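Local coordinates for N-terminal acetyltransferase B complex subunit NAT3 (Candida albicans, PDB 5K04), which is probably the catalytic subunit of the NatB complex, transferring an acetyl group from acetyl-coenzyme A to the N-terminal amino group of target proteins, at residues 25-30 and 57-62; 40-45 and 101-106; 92-97 and 125-130. All coordinates share one frame; numbering follows the deposited sequence.

Contact 1: residues 25-30 and 57-62; sequences ENFNVS and YMMAKT
Phe27 and Met59 form a Met-aromatic contact that ties the turn leading into helix 29-38 to strand 53-65 of the central sheet of the GNAT fold. It is the tight part of a sparse interface: the CA atoms of these two residues, the nearest pair across the segments, are 11.6 Å apart, so the side chains must span the gap. Met59 does so with CG beside the backbone N (chi1 -52°) and SD anti to CA (chi2 166°), placing its sulfur beside the ring. The SD lies 75° off the ring normal, 5.4 Å from the centroid, which makes this an approach at the edge and not over a face. Tyr32 and Phe43 also pack on Met59.

The Glu25 side is looser and partly open to solvent. Tyr57 OH comes no nearer than 4.3 Å to Glu25 O, too far for a hydrogen bond, and is bonded instead to Asn19 OD1. The carboxylate of Glu25 leads away from the strand to the backbone N atoms of Lys149 and Ile150, while the backbone N of Glu25 bonds a MES molecule, probably from the crystallisation liquor. What meets most closely across the segments is Phe27 CE2 and Met59 SD, at 4.2 Å.

Contact 2: residues 40-45 and 101-106; sequences PQLFYK and TQVKDT
The side-chain amide of Gln102 is the flat group of this contact, and Leu42 and Gln41 of the 40-45 segment meet it differently. Leu42 lies over one face: its CD2 and CG both stand well off the amide plane, and CD2 comes within 3.9 Å of Gln102 OE1. Gln41 meets the oxygen nearly end-on, with Gln41 CB 4.0 Å from Gln102 OE1 and close to the amide plane. The chain of Gln102 reaches this far because CG is anti to the backbone N (chi1 165°) and the remainder is extended.

One helical position on, Val103 adds an apolar contact, its CG2 lying 3.9 Å from Leu42 CD2. That single methyl of Leu42 therefore touches both helix residues, an amide oxygen and a valine methyl. Leu42 is backed by Leu100 and Thr62, and Val103 by Thr73, so this end of the interface is buried, whereas Gln41 is partly exposed and packs on Asp212 of the partner subunit.

After Val103 the chain is held locally. Val103 O accepts from Thr106 OG1 at 2.7 Å, in the carbonyl plane and on a lone pair (C=O...donor angle 141°), and also from Thr106 N, so two bonds from one residue grip that oxygen.

In GNAT terms, the contact joins the residues just ahead of strand 43-48 to the short helix 101-104 before strand 108-114. It is van der Waals in kind: across the segments Gln102 OE1 meets only carbons, and no polar bond between them fixes the amide.

Contact 3: residues 92-97 and 125-130; sequences KLCLEL and EKLGYS. With COA (coenzyme A), chain D.
The coenzyme A site of the GNAT fold is framed here by helix 89-96, at whose N-terminal end Gly88 N and Ala90 N bond the cofactor as part of the family's Q/R-x-x-G-x-G/A motif, and by helix 118-126. Leu127, the residue immediately after the second helix, divides its two methyls between two residues of the first. CD1 packs against Cys94, 3.6 Å from Cys94 CB and somewhat further from the sulfur, while CD2 crosses to Leu95, 4.0 Å from Leu95 CG. With CG beside its backbone N (chi1 -66°), the leucine directs this fork at the neighbouring helix. The Cys94 end is buried, the Leu95 end exposed.

Leu127 is carried by a helix terminus in a Schellman motif. Gly128 turns the chain out of the helix, and Gly128 N bonds back to Glu125 O at 3.0 Å. Its positive phi of 100° is one that glycine adopts readily. The chain then enters Tyr129, whose ring has Leu127 CB at its edge, in plane, and packs on Ile75, Ile109 and Leu111 of the sheet.

The residue just before the leucine serves the ligand. Lys126, extended beyond CG, runs out to the 3'-phosphorylated ribose, where its ammonium makes three hydrogen bonds: NZ lies 2.7 Å from the phosphate oxygen O8A, 3.0 Å from the bridging O3B and 3.1 Å from the ribose hydroxyl O2B.

Contacts 1 and 2 share the central sheet, against which helix 89-96 of contact 3 packs; contacts 1 and 3 lie on opposite sides of the chain's centre, their own centres about 18 Å apart. Contact 2 has its centre about 14 Å from each of the others. Contacts 1 and 2 use adjacent strands: Met58 N lies 2.9 Å from Tyr44 O, and Ala60 N is as close to Leu42 O. Tyr44 also reaches contact 3, its OH 2.6 Å from Leu93 O in the helix beside the cofactor. From the strand of contact 1, Met58 CE packs 3.7 Å from Leu97 CD1. Contact 3 alone of the three includes a residue that binds coenzyme A, Lys126; the side chain of Tyr57 in contact 1 is about 8 Å from the cofactor, and contact 2 lies away from the site.

Contact 1: residues 25-30 and 57-62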
loop_
_atom_site.group_PDB
_atom_site.type_symbol
_atom_site.label_atom_id
_atom_site.label_comp_id
_atom_site.label_asym_id
_atom_site.label_seq_id
_atom_site.Cartn_x
_atom_site.Cartn_y
_atom_site.Cartn_z
ATOM N N GLU B 25 -15.614 -0.513 -4.353
ATOM C CA GLU B 25 -14.609 -0.808 -5.358
ATOM C C GLU B 25 -13.265 -0.247 -4.923
ATOM O O GLU B 25 -13.184 0.783 -4.244
ATOM C CB GLU B 25 -15.008 -0.206 -6.713
ATOM C CG GLU B 25 -16.445 -0.494 -7.171
ATOM C CD GLU B 25 -16.645 -1.904 -7.717
ATOM O OE1 GLU B 25 -15.670 -2.699 -7.751
ATOM O OE2 GLU B 25 -17.789 -2.211 -8.116
ATOM N N ASN B 26 -12.197 -0.912 -5.330
ATOM C CA ASN B 26 -10.874 -0.321 -5.190
ATOM C C ASN B 26 -10.380 -0.017 -6.594
ATOM O O ASN B 26 -10.078 -0.930 -7.369
ATOM C CB ASN B 26 -9.903 -1.209 -4.420
ATOM C CG ASN B 26 -8.600 -0.480 -4.113
ATOM O OD1 ASN B 26 -8.516 0.270 -3.148
ATOM N ND2 ASN B 26 -7.594 -0.667 -4.968
ATOM N N PHE B 27 -10.338 1.271 -6.920
ATOM C CA PHE B 27 -10.082 1.727 -8.274
ATOM C C PHE B 27 -8.589 1.707 -8.581
ATOM O O PHE B 27 -7.738 1.499 -7.710
ATOM C CB PHE B 27 -10.642 3.142 -8.481
ATOM C CG PHE B 27 -12.120 3.262 -8.214
ATOM C CD1 PHE B 27 -13.042 2.580 -9.000
ATOM C CD2 PHE B 27 -12.584 4.064 -7.188
ATOM C CE1 PHE B 27 -14.408 2.684 -8.760
ATOM C CE2 PHE B 27 -13.944 4.168 -6.928
ATOM C CZ PHE B 27 -14.861 3.484 -7.720
ATOM N N ASN B 28 -8.283 1.939 -9.857
ATOM C CA ASN B 28 -6.911 2.166 -10.275
ATOM C C ASN B 28 -6.343 3.408 -9.598
ATOM O O ASN B 28 -7.058 4.370 -9.287
ATOM C CB ASN B 28 -6.832 2.331 -11.797
ATOM C CG ASN B 28 -7.024 1.021 -12.542
ATOM O OD1 ASN B 28 -7.918 0.240 -12.228
ATOM N ND2 ASN B 28 -6.172 0.776 -13.541
ATOM N N VAL B 29 -5.031 3.364 -9.377
ATOM C CA VAL B 29 -4.255 4.539 -8.981
ATOM C C VAL B 29 -4.643 5.767 -9.807
ATOM O O VAL B 29 -4.818 6.870 -9.271
ATOM C CB VAL B 29 -2.759 4.202 -9.102
ATOM C CG1 VAL B 29 -1.864 5.440 -9.005
ATOM C CG2 VAL B 29 -2.391 3.163 -8.049
ATOM N N SER B 30 -4.809 5.584 -11.121
ATOM C CA SER B 30 -5.042 6.720 -12.008
ATOM C C SER B 30 -6.392 7.381 -11.751
ATOM O O SER B 30 -6.538 8.593 -11.933
ATOM C CB SER B 30 -4.955 6.266 -13.458
ATOM O OG SER B 30 -5.988 5.332 -13.738
ATOM N N TYR B 57 -14.993 8.050 3.222
ATOM C CA TYR B 57 -14.561 9.098 2.312
ATOM C C TYR B 57 -15.637 9.387 1.276
ATOM O O TYR B 57 -16.563 8.599 1.063
ATOM C CB TYR B 57 -13.226 8.763 1.615
ATOM C CG TYR B 57 -13.180 7.458 0.823
ATOM C CD1 TYR B 57 -13.596 7.397 -0.503
ATOM C CD2 TYR B 57 -12.673 6.300 1.403
ATOM C CE1 TYR B 57 -13.532 6.203 -1.221
ATOM C CE2 TYR B 57 -12.603 5.116 0.715
ATOM C CZ TYR B 57 -13.028 5.063 -0.600
ATOM O OH TYR B 57 -12.941 3.859 -1.260
ATOM N N MET B 58 -15.494 10.568 0.664
ATOM C CA MET B 58 -16.313 11.051 -0.436
ATOM C C MET B 58 -15.411 11.388 -1.618
ATOM O O MET B 58 -14.391 12.066 -1.453
ATOM C CB MET B 58 -17.111 12.295 -0.031
ATOM C CG MET B 58 -17.381 13.226 -1.196
ATOM S SD MET B 58 -18.475 12.479 -2.361
ATOM C CE MET B 58 -19.793 12.349 -1.252
ATOM N N MET B 59 -15.761 10.860 -2.794
ATOM C CA MET B 59 -15.168 11.250 -4.064
ATOM C C MET B 59 -16.293 11.831 -4.893
ATOM O O MET B 59 -17.269 11.136 -5.190
ATOM C CB MET B 59 -14.522 10.070 -4.804
ATOM C CG MET B 59 -13.531 9.261 -3.982
ATOM S SD MET B 59 -13.125 7.718 -4.752
ATOM C CE MET B 59 -12.498 8.430 -6.187
ATOM N N ALA B 60 -16.177 13.107 -5.233
ATOM C CA ALA B 60 -17.142 13.765 -6.087
ATOM C C ALA B 60 -16.392 14.578 -7.140
ATOM O O ALA B 60 -15.175 14.769 -7.065
ATOM C CB ALA B 60 -18.100 14.651 -5.271
ATOM N N LYS B 61 -17.139 15.072 -8.123
ATOM C CA LYS B 61 -16.559 15.868 -9.195
ATOM C C LYS B 61 -17.588 16.883 -9.667
ATOM O O LYS B 61 -18.764 16.826 -9.291
ATOM C CB LYS B 61 -16.101 14.985 -10.365
ATOM C CG LYS B 61 -17.199 14.062 -10.921
ATOM C CD LYS B 61 -16.862 13.546 -12.323
ATOM C CE LYS B 61 -17.764 12.382 -12.684
ATOM N NZ LYS B 61 -17.464 11.850 -14.033
ATOM N N THR B 62 -17.131 17.823 -10.500
ATOM C CA THR B 62 -18.025 18.717 -11.227
ATOM C C THR B 62 -17.890 18.463 -12.722
ATOM O O THR B 62 -16.848 18.017 -13.199
ATOM C CB THR B 62 -17.762 20.218 -10.930
ATOM O OG1 THR B 62 -16.462 20.584 -11.389
ATOM C CG2 THR B 62 -17.951 20.554 -9.418
#

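Contact 2: residues 40-45 and 101-106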
loop_
_atom_site.group_PDB
_atom_site.type_symbol
_atom_site.label_atom_id
_atom_site.label_comp_id
_atom_site.label_asym_id
_atom_site.label_seq_id
_atom_site.Cartn_x
_atom_site.Cartn_y
_atom_site.Cartn_z
ATOM N N PRO B 40 -9.698 18.449 -6.353
ATOM C CA PRO B 40 -9.037 18.050 -5.094
ATOM C C PRO B 40 -9.848 18.327 -3.840
ATOM O O PRO B 40 -9.689 17.602 -2.846
ATOM C CB PRO B 40 -7.730 18.859 -5.102
ATOM C CG PRO B 40 -7.896 19.912 -6.167
ATOM C CD PRO B 40 -8.897 19.411 -7.143
ATOM N N GLN B 41 -10.699 19.363 -3.842
ATOM C CA GLN B 41 -11.508 19.658 -2.660
ATOM C C GLN B 41 -12.691 18.704 -2.483
ATOM O O GLN B 41 -13.297 18.684 -1.403
ATOM C CB GLN B 41 -12.027 21.092 -2.717
ATOM C CG GLN B 41 -10.941 22.149 -2.649
ATOM C CD GLN B 41 -11.499 23.550 -2.413
ATOM O OE1 GLN B 41 -12.402 23.744 -1.593
ATOM N NE2 GLN B 41 -10.944 24.538 -3.126
ATOM N N LEU B 42 -13.041 17.936 -3.516
ATOM C CA LEU B 42 -14.213 17.070 -3.514
ATOM C C LEU B 42 -13.833 15.629 -3.210
ATOM O O LEU B 42 -14.611 14.703 -3.458
ATOM C CB LEU B 42 -14.955 17.174 -4.852
ATOM C CG LEU B 42 -15.288 18.599 -5.360
ATOM C CD1 LEU B 42 -16.343 18.580 -6.465
ATOM C CD2 LEU B 42 -15.739 19.522 -4.241
ATOM N N PHE B 43 -12.641 15.435 -2.668
ATOM C CA PHE B 43 -12.131 14.126 -2.281
ATOM C C PHE B 43 -11.607 14.327 -0.859
ATOM O O PHE B 43 -10.478 14.787 -0.632
ATOM C CB PHE B 43 -11.061 13.632 -3.263
ATOM C CG PHE B 43 -10.758 12.148 -3.163
ATOM C CD1 PHE B 43 -11.234 11.386 -2.103
ATOM C CD2 PHE B 43 -9.973 11.526 -4.136
ATOM C CE1 PHE B 43 -10.945 10.036 -2.008
ATOM C CE2 PHE B 43 -9.681 10.170 -4.056
ATOM C CZ PHE B 43 -10.174 9.422 -2.986
ATOM N N TYR B 44 -12.463 14.016 0.102
ATOM C CA TYR B 44 -12.145 14.190 1.506
ATOM C C TYR B 44 -12.595 12.957 2.272
ATOM O O TYR B 44 -13.422 12.162 1.811
ATOM C CB TYR B 44 -12.796 15.452 2.098
ATOM C CG TYR B 44 -14.259 15.594 1.761
ATOM C CD1 TYR B 44 -15.244 15.031 2.569
ATOM C CD2 TYR B 44 -14.662 16.295 0.638
ATOM C CE1 TYR B 44 -16.610 15.179 2.257
ATOM C CE2 TYR B 44 -16.019 16.439 0.310
ATOM C CZ TYR B 44 -16.981 15.880 1.118
ATOM O OH TYR B 44 -18.306 16.012 0.776
ATOM N N LYS B 45 -12.036 12.829 3.464
ATOM C CA LYS B 45 -12.210 11.657 4.287
ATOM C C LYS B 45 -12.718 12.070 5.659
ATOM O O LYS B 45 -12.468 13.184 6.141
ATOM C CB LYS B 45 -10.895 10.879 4.433
ATOM C CG LYS B 45 -9.759 11.686 5.085
ATOM C CD LYS B 45 -8.571 10.791 5.430
ATOM C CE LYS B 45 -7.431 11.565 6.076
ATOM N NZ LYS B 45 -6.266 10.638 6.284
ATOM N N THR B 101 -17.672 25.844 -1.954
ATOM C CA THR B 101 -18.129 26.924 -2.828
ATOM C C THR B 101 -18.103 26.499 -4.286
ATOM O O THR B 101 -18.910 26.979 -5.093
ATOM C CB THR B 101 -17.277 28.182 -2.630
ATOM O OG1 THR B 101 -15.902 27.886 -2.907
ATOM C CG2 THR B 101 -17.403 28.697 -1.203
ATOM N N GLN B 102 -17.176 25.611 -4.629
ATOM C CA GLN B 102 -17.128 25.014 -5.955
ATOM C C GLN B 102 -18.423 24.261 -6.267
ATOM O O GLN B 102 -18.927 24.322 -7.397
ATOM C CB GLN B 102 -15.893 24.115 -6.004
ATOM C CG GLN B 102 -15.784 23.127 -7.127
ATOM C CD GLN B 102 -14.409 22.456 -7.123
ATOM O OE1 GLN B 102 -13.764 22.343 -6.076
ATOM N NE2 GLN B 102 -13.945 22.044 -8.300
ATOM N N VAL B 103 -18.998 23.582 -5.262
ATOM C CA VAL B 103 -20.276 22.885 -5.427
ATOM C C VAL B 103 -21.437 23.871 -5.460
ATOM O O VAL B 103 -22.361 23.732 -6.267
ATOM C CB VAL B 103 -20.472 21.858 -4.295
ATOM C CG1 VAL B 103 -21.886 21.284 -4.319
ATOM C CG2 VAL B 103 -19.437 20.746 -4.376
ATOM N N LYS B 104 -21.420 24.869 -4.564
ATOM C CA LYS B 104 -22.506 25.847 -4.500
ATOM C C LYS B 104 -22.674 26.594 -5.815
ATOM O O LYS B 104 -23.770 27.082 -6.116
ATOM C CB LYS B 104 -22.249 26.850 -3.379
ATOM C CG LYS B 104 -22.421 26.322 -1.958
ATOM C CD LYS B 104 -22.120 27.462 -0.998
ATOM C CE LYS B 104 -22.177 27.044 0.447
ATOM N NZ LYS B 104 -21.759 28.180 1.310
ATOM N N ASP B 105 -21.597 26.723 -6.585
ATOM C CA ASP B 105 -21.619 27.393 -7.873
ATOM C C ASP B 105 -22.175 26.515 -8.976
ATOM O O ASP B 105 -22.314 26.992 -10.107
ATOM C CB ASP B 105 -20.211 27.841 -8.267
ATOM C CG ASP B 105 -19.675 28.942 -7.379
ATOM O OD1 ASP B 105 -20.455 29.477 -6.559
ATOM O OD2 ASP B 105 -18.470 29.264 -7.500
ATOM N N THR B 106 -22.454 25.245 -8.690
ATOM C CA THR B 106 -23.138 24.403 -9.653
ATOM C C THR B 106 -24.631 24.414 -9.359
ATOM O O THR B 106 -25.092 24.966 -8.363
ATOM C CB THR B 106 -22.592 22.983 -9.636
ATOM O OG1 THR B 106 -23.007 22.333 -8.432
ATOM C CG2 THR B 106 -21.076 23.005 -9.744
#

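Contact 3: residues 92-97 and 125-130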
loop_
_atom_site.group_PDB
_atom_site.type_symbol
_atom_site.label_atom_id
_atom_site.label_comp_id
_atom_site.label_asym_id
_atom_site.label_seq_id
_atom_site.Cartn_x
_atom_site.Cartn_y
_atom_site.Cartn_z
ATOM N N LYS B 92 -23.480 12.853 6.441
ATOM C CA LYS B 92 -22.650 14.034 6.678
ATOM C C LYS B 92 -21.679 14.278 5.526
ATOM O O LYS B 92 -21.507 15.419 5.084
ATOM C CB LYS B 92 -21.885 13.898 7.999
ATOM C CG LYS B 92 -20.505 14.588 8.000
ATOM C CD LYS B 92 -19.808 14.588 9.371
ATOM C CE LYS B 92 -19.989 15.928 10.077
ATOM N NZ LYS B 92 -19.340 17.073 9.330
ATOM N N LEU B 93 -21.032 13.214 5.037
ATOM C CA LEU B 93 -20.115 13.325 3.902
ATOM C C LEU B 93 -20.817 13.880 2.660
ATOM O O LEU B 93 -20.251 14.714 1.937
ATOM C CB LEU B 93 -19.505 11.956 3.598
ATOM C CG LEU B 93 -18.492 11.434 4.620
ATOM C CD1 LEU B 93 -18.250 9.953 4.418
ATOM C CD2 LEU B 93 -17.179 12.200 4.518
ATOM N N CYS B 94 -22.051 13.427 2.403
ATOM C CA CYS B 94 -22.814 13.941 1.269
ATOM C C CYS B 94 -23.232 15.399 1.496
ATOM O O CYS B 94 -23.149 16.229 0.580
ATOM C CB CYS B 94 -24.031 13.029 1.005
ATOM S SG CYS B 94 -23.695 11.343 0.543
ATOM N N LEU B 95 -23.631 15.742 2.728
ATOM C CA LEU B 95 -24.076 17.102 3.032
ATOM C C LEU B 95 -22.925 18.118 3.038
ATOM O O LEU B 95 -23.136 19.290 2.717
ATOM C CB LEU B 95 -24.794 17.105 4.372
ATOM C CG LEU B 95 -26.222 16.570 4.381
ATOM C CD1 LEU B 95 -26.822 16.739 5.779
ATOM C CD2 LEU B 95 -27.073 17.288 3.336
ATOM N N GLU B 96 -21.710 17.686 3.386
ATOM C CA GLU B 96 -20.543 18.571 3.372
ATOM C C GLU B 96 -20.244 19.129 1.974
ATOM O O GLU B 96 -19.659 20.210 1.852
ATOM C CB GLU B 96 -19.328 17.808 3.917
ATOM C CG GLU B 96 -17.954 18.452 3.672
ATOM C CD GLU B 96 -17.717 19.757 4.432
ATOM O OE1 GLU B 96 -16.694 20.423 4.145
ATOM O OE2 GLU B 96 -18.531 20.117 5.316
ATOM N N LEU B 97 -20.611 18.395 0.913
ATOM C CA LEU B 97 -20.462 18.914 -0.446
ATOM C C LEU B 97 -21.149 20.267 -0.598
ATOM O O LEU B 97 -20.611 21.182 -1.231
ATOM C CB LEU B 97 -21.042 17.919 -1.450
ATOM C CG LEU B 97 -20.240 16.642 -1.667
ATOM C CD1 LEU B 97 -21.053 15.629 -2.454
ATOM C CD2 LEU B 97 -18.967 16.970 -2.399
ATOM N N GLU B 125 -32.805 10.040 -0.624
ATOM C CA GLU B 125 -34.090 10.703 -0.495
ATOM C C GLU B 125 -34.184 11.462 0.821
ATOM O O GLU B 125 -34.714 12.579 0.863
ATOM C CB GLU B 125 -35.223 9.686 -0.631
ATOM C CG GLU B 125 -35.463 9.319 -2.082
ATOM C CD GLU B 125 -36.536 8.285 -2.278
ATOM O OE1 GLU B 125 -36.955 7.660 -1.280
ATOM O OE2 GLU B 125 -36.959 8.102 -3.446
ATOM N N LYS B 126 -33.665 10.877 1.906
ATOM C CA LYS B 126 -33.682 11.567 3.185
ATOM C C LYS B 126 -32.822 12.824 3.153
ATOM O O LYS B 126 -33.054 13.747 3.940
ATOM C CB LYS B 126 -33.223 10.614 4.286
ATOM C CG LYS B 126 -34.313 9.643 4.723
ATOM C CD LYS B 126 -33.830 8.691 5.793
ATOM C CE LYS B 126 -34.869 7.612 6.068
ATOM N NZ LYS B 126 -34.448 6.689 7.167
ATOM N N LEU B 127 -31.853 12.887 2.245
ATOM C CA LEU B 127 -30.987 14.049 2.078
ATOM C C LEU B 127 -31.558 15.099 1.132
ATOM O O LEU B 127 -30.904 16.121 0.906
ATOM C CB LEU B 127 -29.622 13.606 1.562
ATOM C CG LEU B 127 -28.817 12.745 2.537
ATOM C CD1 LEU B 127 -27.459 12.388 1.944
ATOM C CD2 LEU B 127 -28.652 13.460 3.876
ATOM N N GLY B 128 -32.749 14.876 0.572
ATOM C CA GLY B 128 -33.358 15.804 -0.359
ATOM C C GLY B 128 -33.227 15.442 -1.828
ATOM O O GLY B 128 -33.742 16.188 -2.674
ATOM N N TYR B 129 -32.551 14.340 -2.166
ATOM C CA TYR B 129 -32.448 13.932 -3.558
ATOM C C TYR B 129 -33.747 13.274 -3.993
ATOM O O TYR B 129 -34.458 12.677 -3.183
ATOM C CB TYR B 129 -31.284 12.959 -3.764
ATOM C CG TYR B 129 -29.922 13.576 -3.555
ATOM C CD1 TYR B 129 -29.449 13.828 -2.275
ATOM C CD2 TYR B 129 -29.105 13.901 -4.639
ATOM C CE1 TYR B 129 -28.208 14.399 -2.073
ATOM C CE2 TYR B 129 -27.855 14.469 -4.449
ATOM C CZ TYR B 129 -27.412 14.713 -3.157
ATOM O OH TYR B 129 -26.195 15.297 -2.925
ATOM N N SER B 130 -34.050 13.381 -5.291
ATOM C CA SER B 130 -35.192 12.682 -5.874
ATOM C C SER B 130 -34.779 12.024 -7.186
ATOM O O SER B 130 -33.885 12.504 -7.888
ATOM C CB SER B 130 -36.409 13.622 -6.106
ATOM O OG SER B 130 -36.018 14.832 -6.728
HETATM N N1A COA D . -29.918 -1.089 6.533
HETATM C C2A COA D . -31.287 -0.483 6.497
HETATM N N3A COA D . -31.167 1.015 6.260
HETATM C C4A COA D . -29.925 1.813 6.172
HETATM C C5A COA D . -28.481 1.114 6.328
HETATM C C6A COA D . -28.537 -0.459 6.462
HETATM N N6A COA D . -27.383 -1.295 6.487
HETATM N N7A COA D . -27.330 2.116 6.036
HETATM C C8A COA D . -27.874 3.533 5.626
HETATM N N9A COA D . -29.469 3.171 5.707
HETATM C C1B COA D . -30.485 4.309 5.145
HETATM C C2B COA D . -31.741 4.599 6.025
HETATM O O2B COA D . -33.106 4.330 5.695
HETATM C C3B COA D . -31.090 5.783 6.704
HETATM O O3B COA D . -31.508 6.634 7.776
HETATM P P3B COA D . -31.765 6.643 9.390
HETATM O O7A COA D . -30.756 7.618 9.969
HETATM O O8A COA D . -33.183 7.211 9.534
HETATM O O9A COA D . -31.575 5.220 9.861
HETATM C C4B COA D . -29.914 6.273 5.699
HETATM O O4B COA D . -29.688 5.384 4.529
HETATM C C5B COA D . -28.759 7.195 6.247
HETATM O O5B COA D . -27.715 6.720 7.102
HETATM P P1A COA D . -26.201 7.025 7.578
HETATM O O1A COA D . -25.838 8.363 7.049
HETATM O O2A COA D . -26.135 6.880 9.068
HETATM O O3A COA D . -25.366 5.890 6.896
HETATM P P2A COA D . -23.954 5.122 7.016
HETATM O O4A COA D . -24.191 3.889 7.839
HETATM O O5A COA D . -22.932 6.052 7.454
HETATM O O6A COA D . -23.756 4.655 5.490
HETATM C CBP COA D . -23.702 3.300 3.202
HETATM C CCP COA D . -24.521 4.176 4.376
HETATM C CDP COA D . -24.774 2.728 2.037
HETATM C CEP COA D . -22.495 4.263 2.506
HETATM C CAP COA D . -22.941 1.949 3.987
HETATM O OAP COA D . -23.678 1.295 4.993
HETATM C C9P COA D . -21.753 1.283 3.124
HETATM O O9P COA D . -21.926 0.205 2.314
HETATM N N8P COA D . -20.608 2.216 2.759
HETATM C C7P COA D . -19.930 2.206 1.336
HETATM C C6P COA D . -20.526 1.233 0.254
HETATM C C5P COA D . -21.971 1.443 -0.497
HETATM O O5P COA D . -22.951 0.533 -0.480
HETATM N N4P COA D . -22.182 2.769 -1.115
HETATM C C3P COA D . -22.857 4.049 -1.112
HETATM C C2P COA D . -24.323 4.425 -0.985
HETATM S S1P COA D . -25.538 4.103 -2.229
#